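Local structure of IRMA (Escherichia coli CFT073, 5EK5) at residues 16-19 / 23-26; 28-33 / 42-47; 37-42 / 104-109; 46-51 / 77-82. The protein is of uncertain function but, as a secreted virulence-associated protein with a fibronectin fold, probably mimics an interleukin receptor. All coordinates share one frame; numbering follows the deposited sequence.

Contact 1: 16-19 / 23-26; sequences TIWL and ICAY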
loop_
_atom_site.group_PDB
_atom_site.type_symbol
_atom_site.label_atom_id
_atom_site.label_comp_id
_atom_site.label_asym_id
_atom_site.label_seq_id
_atom_site.Cartn_x
_atom_site.Cartn_y
_atom_site.Cartn_z
ATOM N N THR B 16 4.362 11.618 0.342
ATOM C CA THR B 16 4.212 12.973 0.843
ATOM C C THR B 16 5.229 13.832 0.118
ATOM O O THR B 16 6.423 13.543 0.151
ATOM C CB THR B 16 4.435 13.066 2.366
ATOM O OG1 THR B 16 3.340 12.450 3.055
ATOM C CG2 THR B 16 4.546 14.519 2.803
ATOM N N ILE B 17 4.765 14.888 -0.537
ATOM C CA ILE B 17 5.667 15.712 -1.323
ATOM C C ILE B 17 5.787 17.098 -0.714
ATOM O O ILE B 17 4.791 17.800 -0.544
ATOM C CB ILE B 17 5.199 15.836 -2.786
ATOM C CG1 ILE B 17 5.076 14.454 -3.429
ATOM C CG2 ILE B 17 6.155 16.713 -3.579
ATOM C CD1 ILE B 17 4.131 14.418 -4.609
ATOM N N TRP B 18 7.012 17.479 -0.371
ATOM C CA TRP B 18 7.265 18.793 0.201
ATOM C C TRP B 18 7.395 19.815 -0.915
ATOM O O TRP B 18 8.220 19.668 -1.813
ATOM C CB TRP B 18 8.519 18.788 1.082
ATOM C CG TRP B 18 8.349 18.040 2.369
ATOM C CD1 TRP B 18 7.860 18.539 3.547
ATOM C CD2 TRP B 18 8.673 16.667 2.636
ATOM N NE1 TRP B 18 7.854 17.565 4.514
ATOM C CE2 TRP B 18 8.354 16.401 3.971
ATOM C CE3 TRP B 18 9.209 15.637 1.844
ATOM C CZ2 TRP B 18 8.543 15.152 4.561
ATOM C CZ3 TRP B 18 9.396 14.394 2.432
ATOM C CH2 TRP B 18 9.066 14.163 3.772
ATOM N N LEU B 19 6.564 20.848 -0.849
ATOM C CA LEU B 19 6.467 21.828 -1.918
ATOM C C LEU B 19 6.888 23.206 -1.419
ATOM O O LEU B 19 6.878 23.460 -0.213
ATOM C CB LEU B 19 5.033 21.871 -2.457
ATOM C CG LEU B 19 4.488 20.581 -3.075
ATOM C CD1 LEU B 19 3.026 20.749 -3.457
ATOM C CD2 LEU B 19 5.314 20.183 -4.286
ATOM N N ILE B 23 4.231 23.831 1.729
ATOM C CA ILE B 23 3.053 23.023 1.451
ATOM C C ILE B 23 3.422 21.546 1.439
ATOM O O ILE B 23 4.458 21.165 0.898
ATOM C CB ILE B 23 2.407 23.409 0.102
ATOM C CG1 ILE B 23 1.938 24.864 0.132
ATOM C CG2 ILE B 23 1.228 22.500 -0.215
ATOM C CD1 ILE B 23 0.850 25.131 1.149
ATOM N N CYS B 24 2.582 20.716 2.046
ATOM C CA CYS B 24 2.765 19.280 1.936
ATOM C C CYS B 24 1.666 18.736 1.039
ATOM O O CYS B 24 0.491 19.056 1.212
ATOM C CB CYS B 24 2.729 18.608 3.310
ATOM S SG CYS B 24 4.348 18.402 4.094
ATOM N N ALA B 25 2.062 17.922 0.070
ATOM C CA ALA B 25 1.116 17.295 -0.837
ATOM C C ALA B 25 1.059 15.807 -0.540
ATOM O O ALA B 25 2.018 15.078 -0.799
ATOM C CB ALA B 25 1.507 17.545 -2.284
ATOM N N TYR B 26 -0.055 15.360 0.022
ATOM C CA TYR B 26 -0.229 13.943 0.293
ATOM C C TYR B 26 -0.854 13.255 -0.909
ATOM O O TYR B 26 -1.958 13.595 -1.333
ATOM C CB TYR B 26 -1.076 13.733 1.550
ATOM C CG TYR B 26 -0.533 14.476 2.753
ATOM C CD1 TYR B 26 0.490 13.937 3.524
ATOM C CD2 TYR B 26 -1.041 15.718 3.113
ATOM C CE1 TYR B 26 0.992 14.611 4.619
ATOM C CE2 TYR B 26 -0.543 16.402 4.208
ATOM C CZ TYR B 26 0.472 15.842 4.957
ATOM O OH TYR B 26 0.971 16.516 6.046
#
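Ile23 begins its strand across from Leu19, the last residue of strand 9-19, in an antiparallel hydrogen-bonded pair of a beta hairpin. Leu19 N meets Ile23 O almost head-on at 2.8 Å (C=O...N angle 164°), whereas the return bond from Ile23 N to Leu19 O is weak, at 3.3 Å, next to the turn. Their CB atoms lie 4.0 Å apart on one face, where branched Ile23 suits an extended backbone.

Cys24 pairs with Trp18 on the other face, without backbone bonds between them. Its SG lies 3.6 Å from both Trp18 CD1 and Trp18 NE1, approaching the pyrrole ring obliquely, 39° off the normal, in a sulfur-aromatic contact. The same sulfur forms the disulfide with Cys83.

Ala25 returns to the face of Ile23 and makes the second hydrogen-bonded pair: Ala25 N donates to Ile17 O, and Ala25 O accepts from Ile17 N, each at 2.8 Å. The short methyl suits this place because Leu19, its chain extended beyond CG (chi2 175°), lays CD1 3.7 Å from Ala25 CB.

Tyr26 runs alongside Thr16, both pointing the same way, with Thr16 OG1 3.2 Å from Tyr26 CD1. That hydroxyl is hydrogen-bonded to Tyr116 OH of the second subunit, and the Tyr26 ring packs on Leu119 of that subunit.

The hairpin thus has two chemistries: an aliphatic face of Ile17, Leu19, Ile23 and Ala25, and a face whose sulfur is covalently tied to Cys83 and whose hydroxyl reaches the partner subunit.

Contact 2: 28-33 / 42-47; sequences FRLDNG and LTITLQ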
loop_
_atom_site.group_PDB
_atom_site.type_symbol
_atom_site.label_atom_id
_atom_site.label_comp_id
_atom_site.label_asym_id
_atom_site.label_seq_id
_atom_site.Cartn_x
_atom_site.Cartn_y
_atom_site.Cartn_z
ATOM N N PHE B 28 -2.544 10.223 -2.898
ATOM C CA PHE B 28 -3.364 9.048 -2.669
ATOM C C PHE B 28 -3.561 8.308 -3.985
ATOM O O PHE B 28 -3.865 8.909 -5.022
ATOM C CB PHE B 28 -4.711 9.433 -2.057
ATOM C CG PHE B 28 -4.604 10.021 -0.676
ATOM C CD1 PHE B 28 -4.313 11.362 -0.496
ATOM C CD2 PHE B 28 -4.785 9.224 0.445
ATOM C CE1 PHE B 28 -4.209 11.900 0.772
ATOM C CE2 PHE B 28 -4.683 9.758 1.716
ATOM C CZ PHE B 28 -4.395 11.097 1.879
ATOM N N ARG B 29 -3.375 6.996 -3.942
ATOM C CA ARG B 29 -3.698 6.153 -5.079
ATOM C C ARG B 29 -5.071 5.525 -4.893
ATOM O O ARG B 29 -5.356 4.926 -3.850
ATOM C CB ARG B 29 -2.646 5.074 -5.292
ATOM C CG ARG B 29 -2.927 4.203 -6.510
ATOM C CD ARG B 29 -1.846 3.170 -6.680
ATOM N NE ARG B 29 -0.560 3.797 -6.973
ATOM C CZ ARG B 29 0.590 3.136 -7.081
ATOM N NH1 ARG B 29 0.624 1.822 -6.923
ATOM N NH2 ARG B 29 1.710 3.790 -7.352
ATOM N N LEU B 30 -5.921 5.671 -5.903
ATOM C CA LEU B 30 -7.236 5.051 -5.870
ATOM C C LEU B 30 -7.247 3.923 -6.888
ATOM O O LEU B 30 -6.744 4.075 -7.994
ATOM C CB LEU B 30 -8.340 6.072 -6.170
ATOM C CG LEU B 30 -8.789 7.027 -5.055
ATOM C CD1 LEU B 30 -7.673 7.994 -4.683
ATOM C CD2 LEU B 30 -10.043 7.793 -5.448
ATOM N N ASP B 31 -7.822 2.791 -6.504
ATOM C CA ASP B 31 -7.759 1.586 -7.322
ATOM C C ASP B 31 -9.085 0.836 -7.293
ATOM O O ASP B 31 -9.619 0.545 -6.225
ATOM C CB ASP B 31 -6.623 0.688 -6.826
ATOM C CG ASP B 31 -6.334 -0.483 -7.756
ATOM O OD1 ASP B 31 -7.148 -0.774 -8.658
ATOM O OD2 ASP B 31 -5.276 -1.123 -7.574
ATOM N N ASN B 32 -9.622 0.536 -8.470
ATOM C CA ASN B 32 -10.877 -0.204 -8.548
ATOM C C ASN B 32 -10.696 -1.726 -8.609
ATOM O O ASN B 32 -11.634 -2.461 -8.921
ATOM C CB ASN B 32 -11.695 0.308 -9.741
ATOM C CG ASN B 32 -11.210 -0.235 -11.075
ATOM O OD1 ASN B 32 -10.066 -0.674 -11.217
ATOM N ND2 ASN B 32 -12.081 -0.180 -12.074
ATOM N N GLY B 33 -9.486 -2.182 -8.292
ATOM C CA GLY B 33 -9.181 -3.600 -8.174
ATOM C C GLY B 33 -9.345 -4.426 -9.435
ATOM O O GLY B 33 -9.279 -5.659 -9.400
ATOM N N LEU B 42 -14.077 12.587 -9.069
ATOM C CA LEU B 42 -14.512 12.557 -7.675
ATOM C C LEU B 42 -14.071 13.772 -6.868
ATOM O O LEU B 42 -12.988 14.315 -7.079
ATOM C CB LEU B 42 -14.008 11.286 -6.985
ATOM C CG LEU B 42 -14.469 9.956 -7.581
ATOM C CD1 LEU B 42 -13.855 8.792 -6.824
ATOM C CD2 LEU B 42 -15.983 9.871 -7.547
ATOM N N THR B 43 -14.920 14.186 -5.932
ATOM C CA THR B 43 -14.545 15.204 -4.958
ATOM C C THR B 43 -14.600 14.627 -3.551
ATOM O O THR B 43 -15.676 14.296 -3.051
ATOM C CB THR B 43 -15.463 16.434 -5.029
ATOM O OG1 THR B 43 -15.336 17.051 -6.316
ATOM C CG2 THR B 43 -15.090 17.439 -3.953
ATOM N N ILE B 44 -13.443 14.516 -2.908
ATOM C CA ILE B 44 -13.373 13.861 -1.610
ATOM C C ILE B 44 -12.942 14.825 -0.511
ATOM O O ILE B 44 -11.916 15.492 -0.627
ATOM C CB ILE B 44 -12.408 12.663 -1.652
ATOM C CG1 ILE B 44 -12.785 11.725 -2.804
ATOM C CG2 ILE B 44 -12.414 11.928 -0.324
ATOM C CD1 ILE B 44 -11.839 10.563 -2.993
ATOM N N THR B 45 -13.742 14.899 0.549
ATOM C CA THR B 45 -13.444 15.764 1.686
ATOM C C THR B 45 -12.854 14.978 2.855
ATOM O O THR B 45 -13.483 14.052 3.370
ATOM C CB THR B 45 -14.701 16.509 2.161
ATOM O OG1 THR B 45 -15.254 17.257 1.070
ATOM C CG2 THR B 45 -14.354 17.458 3.289
ATOM N N LEU B 46 -11.653 15.360 3.277
ATOM C CA LEU B 46 -10.939 14.637 4.327
ATOM C C LEU B 46 -10.642 15.502 5.552
ATOM O O LEU B 46 -10.222 16.652 5.422
ATOM C CB LEU B 46 -9.627 14.068 3.782
ATOM C CG LEU B 46 -9.724 13.030 2.662
ATOM C CD1 LEU B 46 -9.726 13.712 1.297
ATOM C CD2 LEU B 46 -8.591 12.025 2.762
ATOM N N GLN B 47 -10.869 14.944 6.738
ATOM C CA GLN B 47 -10.371 15.539 7.976
ATOM C C GLN B 47 -8.955 15.060 8.271
ATOM O O GLN B 47 -8.720 13.862 8.428
ATOM C CB GLN B 47 -11.274 15.199 9.165
ATOM C CG GLN B 47 -12.508 16.065 9.310
ATOM C CD GLN B 47 -13.347 15.669 10.513
ATOM O OE1 GLN B 47 -13.256 14.543 11.004
ATOM N NE2 GLN B 47 -14.157 16.598 11.002
#
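Leu30 and Ile44 meet tip to tip in the heart of a fibronectin-like beta sandwich, one from each of the two facing sheets. The strand axes are 12.3 Å apart, so these two strands meet through side chains alone, and long aliphatic residues suit the span. Leu30 CD2 does most of the work, lying 4.1 Å from Ile44 CD1 and 4.2 Å from Leu42 CD1. Ile44 can reach it because its CG1 branch is fully extended (chi2 176°), which carries CD1 straight into the interior. At the other end Phe28 bridges the gap with its ring, CZ standing 4.4 Å from Leu46 CD2 at an oblique approach, a looser touch. The Phe28 side chain also packs on Leu79 of its own sheet and on Ile121 of the second subunit.

Alternate residues turn the other way and are polar, as is common in strands with one buried face. Thr43 OG1 bonds to Glu62, and Asp31 OD2 forms a salt bridge with Arg73. Beyond Asp31 the chain leaves the sandwich in an Asx turn, ending at solvent-exposed Gly33, whose positive phi is easy for glycine: Gly33 N donates to Asp31 OD1 at 2.8 Å from above the carboxylate, 53° out of its plane.

Contact 3: 37-42 / 104-109; sequences EGFGPL and VSLPLS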
loop_
_atom_site.group_PDB
_atom_site.type_symbol
_atom_site.label_atom_id
_atom_site.label_comp_id
_atom_site.label_asym_id
_atom_site.label_seq_id
_atom_site.Cartn_x
_atom_site.Cartn_y
_atom_site.Cartn_z
ATOM N N GLU B 37 -15.803 -1.408 -14.001
ATOM C CA GLU B 37 -16.899 -0.458 -13.847
ATOM C C GLU B 37 -16.265 0.801 -13.264
ATOM O O GLU B 37 -15.833 0.798 -12.110
ATOM C CB GLU B 37 -17.989 -0.991 -12.917
ATOM N N GLY B 38 -16.188 1.869 -14.052
ATOM C CA GLY B 38 -15.435 3.037 -13.626
ATOM C C GLY B 38 -16.113 4.113 -12.795
ATOM O O GLY B 38 -17.201 3.926 -12.254
ATOM N N PHE B 39 -15.435 5.252 -12.701
ATOM C CA PHE B 39 -15.899 6.404 -11.944
ATOM C C PHE B 39 -15.647 7.683 -12.714
ATOM O O PHE B 39 -14.632 7.815 -13.396
ATOM C CB PHE B 39 -15.195 6.492 -10.590
ATOM C CG PHE B 39 -15.769 5.598 -9.539
ATOM C CD1 PHE B 39 -16.807 6.050 -8.744
ATOM C CD2 PHE B 39 -15.283 4.317 -9.341
ATOM C CE1 PHE B 39 -17.347 5.250 -7.763
ATOM C CE2 PHE B 39 -15.827 3.504 -8.362
ATOM C CZ PHE B 39 -16.862 3.977 -7.571
ATOM N N GLY B 40 -16.585 8.615 -12.615
ATOM C CA GLY B 40 -16.367 9.969 -13.080
ATOM C C GLY B 40 -15.488 10.697 -12.081
ATOM O O GLY B 40 -15.145 10.135 -11.040
ATOM N N PRO B 41 -15.115 11.948 -12.394
ATOM C CA PRO B 41 -14.364 12.822 -11.483
ATOM C C PRO B 41 -14.932 12.823 -10.062
ATOM O O PRO B 41 -16.130 13.031 -9.882
ATOM C CB PRO B 41 -14.505 14.201 -12.130
ATOM C CG PRO B 41 -14.666 13.912 -13.584
ATOM C CD PRO B 41 -15.381 12.595 -13.692
ATOM N N LEU B 42 -14.077 12.587 -9.069
ATOM C CA LEU B 42 -14.512 12.557 -7.675
ATOM C C LEU B 42 -14.071 13.772 -6.868
ATOM O O LEU B 42 -12.988 14.315 -7.079
ATOM C CB LEU B 42 -14.008 11.286 -6.985
ATOM C CG LEU B 42 -14.469 9.956 -7.581
ATOM C CD1 LEU B 42 -13.855 8.792 -6.824
ATOM C CD2 LEU B 42 -15.983 9.871 -7.547
ATOM N N VAL B 104 -23.334 14.218 -8.255
ATOM C CA VAL B 104 -23.938 13.091 -7.547
ATOM C C VAL B 104 -23.100 12.667 -6.338
ATOM O O VAL B 104 -21.864 12.575 -6.404
ATOM C CB VAL B 104 -24.178 11.864 -8.488
ATOM C CG1 VAL B 104 -22.869 11.193 -8.885
ATOM C CG2 VAL B 104 -25.106 10.836 -7.835
ATOM N N SER B 105 -23.813 12.390 -5.247
ATOM C CA SER B 105 -23.227 11.949 -3.981
ATOM C C SER B 105 -22.739 10.510 -4.053
ATOM O O SER B 105 -23.428 9.646 -4.586
ATOM C CB SER B 105 -24.238 12.101 -2.838
ATOM O OG SER B 105 -23.675 11.802 -1.568
ATOM N N LEU B 106 -21.545 10.258 -3.526
ATOM C CA LEU B 106 -20.961 8.922 -3.557
ATOM C C LEU B 106 -20.965 8.269 -2.178
ATOM O O LEU B 106 -20.427 8.828 -1.222
ATOM C CB LEU B 106 -19.535 8.983 -4.102
ATOM C CG LEU B 106 -18.809 7.647 -4.229
ATOM C CD1 LEU B 106 -19.392 6.839 -5.372
ATOM C CD2 LEU B 106 -17.321 7.876 -4.429
ATOM N N PRO B 107 -21.591 7.084 -2.070
ATOM C CA PRO B 107 -21.630 6.298 -0.832
ATOM C C PRO B 107 -20.232 5.978 -0.316
ATOM O O PRO B 107 -19.384 5.527 -1.085
ATOM C CB PRO B 107 -22.362 5.019 -1.248
ATOM C CG PRO B 107 -23.167 5.417 -2.436
ATOM C CD PRO B 107 -22.336 6.430 -3.159
ATOM N N LEU B 108 -20.001 6.207 0.972
ATOM C CA LEU B 108 -18.675 6.037 1.553
ATOM C C LEU B 108 -18.304 4.562 1.700
ATOM O O LEU B 108 -17.136 4.226 1.900
ATOM C CB LEU B 108 -18.597 6.738 2.911
ATOM C CG LEU B 108 -18.844 8.250 2.912
ATOM C CD1 LEU B 108 -18.385 8.874 4.219
ATOM C CD2 LEU B 108 -18.162 8.921 1.726
ATOM N N SER B 109 -19.300 3.685 1.598
ATOM C CA SER B 109 -19.075 2.245 1.708
ATOM C C SER B 109 -18.254 1.704 0.541
ATOM O O SER B 109 -17.654 0.632 0.635
ATOM C CB SER B 109 -20.411 1.504 1.796
ATOM O OG SER B 109 -21.253 1.836 0.705
#
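The ring of Phe39 presents its edge to Leu106: Leu106 CD1 lies near the ring plane, 3.5 Å from Phe39 CE1, and the two side chains cross at about a right angle. Leu42 CD2, from the same loop, sits obliquely, off the plane and beyond the rim, 4.1 Å from Phe39 CD1. Arg7, Ile9, Glu97 and Val110 also touch the Phe39 side chain. A large apolar ring suits this buried spot at the end of the sandwich, where its edge can take a leucine methyl.

Leu106 answers with a fork. A chi1 of -178° swings CG toward the loop, and the branch at CG then lets CD1 take the ring edge while CD2 meets Leu42 CD2 at 3.9 Å. Leucine fits here because one CG can serve both neighbours.

The loop is one of the connections between the two sheets of the fibronectin-like sandwich. It carries the chain from strand 23-31 of one sheet to strand 42-49 of the other, whereas segment 104-109 carries the chain off strand 102-105, an outermost strand of that second sheet within this chain. Between them runs strand 89-99, which serves both segments: Leu106 makes a backbone bond with Ala95, Pro41 does so with Glu98, and Gly40 N donates to the carboxylate of Glu97 (OE2). Leu42 N is hydrogen-bonded to Thr63 OG1, where strand 42-49 begins.

Contact 4: 46-51 / 77-82; sequences LQLKDK and AFLETE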
loop_
_atom_site.group_PDB
_atom_site.type_symbol
_atom_site.label_atom_id
_atom_site.label_comp_id
_atom_site.label_asym_id
_atom_site.label_seq_id
_atom_site.Cartn_x
_atom_site.Cartn_y
_atom_site.Cartn_z
ATOM N N LEU B 46 -11.653 15.360 3.277
ATOM C CA LEU B 46 -10.939 14.637 4.327
ATOM C C LEU B 46 -10.642 15.502 5.552
ATOM O O LEU B 46 -10.222 16.652 5.422
ATOM C CB LEU B 46 -9.627 14.068 3.782
ATOM C CG LEU B 46 -9.724 13.030 2.662
ATOM C CD1 LEU B 46 -9.726 13.712 1.297
ATOM C CD2 LEU B 46 -8.591 12.025 2.762
ATOM N N GLN B 47 -10.869 14.944 6.738
ATOM C CA GLN B 47 -10.371 15.539 7.976
ATOM C C GLN B 47 -8.955 15.060 8.271
ATOM O O GLN B 47 -8.720 13.862 8.428
ATOM C CB GLN B 47 -11.274 15.199 9.165
ATOM C CG GLN B 47 -12.508 16.065 9.310
ATOM C CD GLN B 47 -13.347 15.669 10.513
ATOM O OE1 GLN B 47 -13.256 14.543 11.004
ATOM N NE2 GLN B 47 -14.157 16.598 11.002
ATOM N N LEU B 48 -8.013 15.994 8.357
ATOM C CA LEU B 48 -6.647 15.647 8.737
ATOM C C LEU B 48 -6.522 15.700 10.252
ATOM O O LEU B 48 -6.914 16.681 10.882
ATOM C CB LEU B 48 -5.621 16.573 8.077
ATOM C CG LEU B 48 -5.313 16.374 6.586
ATOM C CD1 LEU B 48 -6.543 16.554 5.706
ATOM C CD2 LEU B 48 -4.194 17.294 6.135
ATOM N N LYS B 49 -5.977 14.637 10.833
ATOM C CA LYS B 49 -5.961 14.486 12.278
ATOM C C LYS B 49 -4.545 14.253 12.782
ATOM O O LYS B 49 -3.713 13.699 12.065
ATOM C CB LYS B 49 -6.862 13.321 12.686
ATOM C CG LYS B 49 -8.333 13.536 12.350
ATOM C CD LYS B 49 -9.178 12.338 12.746
ATOM C CE LYS B 49 -10.654 12.627 12.546
ATOM N NZ LYS B 49 -11.511 11.569 13.140
ATOM N N ASP B 50 -4.261 14.684 14.008
ATOM C CA ASP B 50 -2.977 14.358 14.619
ATOM C C ASP B 50 -3.010 12.925 15.155
ATOM O O ASP B 50 -3.990 12.207 14.946
ATOM C CB ASP B 50 -2.603 15.375 15.713
ATOM C CG ASP B 50 -3.614 15.442 16.853
ATOM O OD1 ASP B 50 -4.324 14.452 17.122
ATOM O OD2 ASP B 50 -3.698 16.514 17.486
ATOM N N LYS B 51 -1.958 12.515 15.855
ATOM C CA LYS B 51 -1.860 11.137 16.330
ATOM C C LYS B 51 -2.845 10.864 17.461
ATOM O O LYS B 51 -3.186 9.713 17.733
ATOM C CB LYS B 51 -0.435 10.825 16.789
ATOM C CG LYS B 51 0.081 11.721 17.902
ATOM C CD LYS B 51 1.494 11.321 18.301
ATOM C CE LYS B 51 2.252 12.479 18.927
ATOM N NZ LYS B 51 3.571 12.038 19.462
ATOM N N ALA B 77 -4.444 11.051 -6.723
ATOM C CA ALA B 77 -4.977 12.340 -6.295
ATOM C C ALA B 77 -4.081 12.960 -5.230
ATOM O O ALA B 77 -3.365 12.251 -4.522
ATOM C CB ALA B 77 -6.386 12.184 -5.771
ATOM N N PHE B 78 -4.131 14.282 -5.106
ATOM C CA PHE B 78 -3.263 14.972 -4.162
ATOM C C PHE B 78 -4.039 15.857 -3.197
ATOM O O PHE B 78 -4.954 16.582 -3.588
ATOM C CB PHE B 78 -2.224 15.793 -4.923
ATOM C CG PHE B 78 -1.265 14.950 -5.705
ATOM C CD1 PHE B 78 -1.575 14.538 -6.991
ATOM C CD2 PHE B 78 -0.066 14.541 -5.147
ATOM C CE1 PHE B 78 -0.701 13.749 -7.712
ATOM C CE2 PHE B 78 0.814 13.757 -5.865
ATOM C CZ PHE B 78 0.493 13.355 -7.148
ATOM N N LEU B 79 -3.657 15.784 -1.928
ATOM C CA LEU B 79 -4.253 16.602 -0.883
ATOM C C LEU B 79 -3.243 17.623 -0.370
ATOM O O LEU B 79 -2.216 17.255 0.203
ATOM C CB LEU B 79 -4.757 15.719 0.258
ATOM C CG LEU B 79 -5.422 16.431 1.430
ATOM C CD1 LEU B 79 -6.510 17.331 0.898
ATOM C CD2 LEU B 79 -6.001 15.415 2.389
ATOM N N GLU B 80 -3.529 18.900 -0.603
ATOM C CA GLU B 80 -2.637 19.984 -0.196
ATOM C C GLU B 80 -3.037 20.689 1.099
ATOM O O GLU B 80 -4.200 21.038 1.297
ATOM C CB GLU B 80 -2.543 21.033 -1.305
ATOM C CG GLU B 80 -1.863 20.566 -2.573
ATOM C CD GLU B 80 -1.427 21.732 -3.439
ATOM O OE1 GLU B 80 -0.924 22.733 -2.883
ATOM O OE2 GLU B 80 -1.588 21.651 -4.673
ATOM N N THR B 81 -2.057 20.889 1.974
ATOM C CA THR B 81 -2.246 21.682 3.182
ATOM C C THR B 81 -0.881 22.154 3.672
ATOM O O THR B 81 0.145 21.591 3.295
ATOM C CB THR B 81 -2.956 20.896 4.298
ATOM O OG1 THR B 81 -3.322 21.791 5.357
ATOM C CG2 THR B 81 -2.048 19.807 4.845
ATOM N N GLU B 82 -0.868 23.191 4.504
ATOM C CA GLU B 82 0.378 23.674 5.090
ATOM C C GLU B 82 1.080 22.585 5.898
ATOM O O GLU B 82 0.486 21.976 6.788
ATOM C CB GLU B 82 0.138 24.903 5.965
ATOM C CG GLU B 82 1.431 25.507 6.490
ATOM C CD GLU B 82 1.218 26.773 7.294
ATOM O OE1 GLU B 82 0.050 27.155 7.516
ATOM O OE2 GLU B 82 2.225 27.395 7.695
#
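Leu48 and Leu79 run antiparallel alongside each other, each coming from its own sheet. Their closest atoms are Leu48 CD1 and Leu79 CD2, 3.5 Å apart. Leu79 gains this reach from a chi1 of -179°, which holds CG trans to N, and the same CD2 methyl also rests 4.1 Å from Leu46 CB, near the base of that side chain. One methyl therefore touches two successive inward residues of the facing strand.

The second branch of Leu48 takes a different partner. Leu48 and Thr81 point at each other tip to tip, with Leu48 CD2 3.5 Å from Thr81 CG2. Thr81 offers carbon because its OG1 is turned opposite the backbone N (chi1 -170°), which leaves CG2 in the crowded position between N and the carbonyl carbon. Threonine suits this site, since its beta branch is at ease in a strand and its methyl gives the leucine an apolar surface. The spacing follows from alternation: Leu46 and Leu48 turn inward while Gln47 turns away, and Leu79 and Thr81 do likewise with Glu80 on the outside.

The strand axes pass 10.3 Å apart at 51°, so this is packing between the two sheets of the sandwich, made by side chains only. Strand 42-49 lies between strands 55-63 and 89-99 in its sheet. Strand 74-82 is outermost in the other within this chain, bordered by strand 23-31; Thr81 touches Tyr26 there and Val57 across the sandwich, while Leu48 also packs on Val87 and Thr90.

Contacts 1 and 2 come in series along the chain and both use strand 23-31, with centres about 17 Å apart. The centre of contact 2 lies about 3 Å from the centre of the chain; it shares Leu42 with contact 3 (centres about 9 Å apart) and Leu46 and Gln47 with contact 4 (about 12 Å). Contact 4, its centre about 10 Å from that of contact 1, adjoins it through backbone hydrogen bonds between strands 23-31 and 74-82, and in sequence is nested within the loop that contact 3 closes. Contacts 1 and 3, centres about 25 Å apart, fall on opposite sides of the chain's centre. They sample a hairpin within one sheet, the interior between the sheets and one end of the fibronectin-like sandwich.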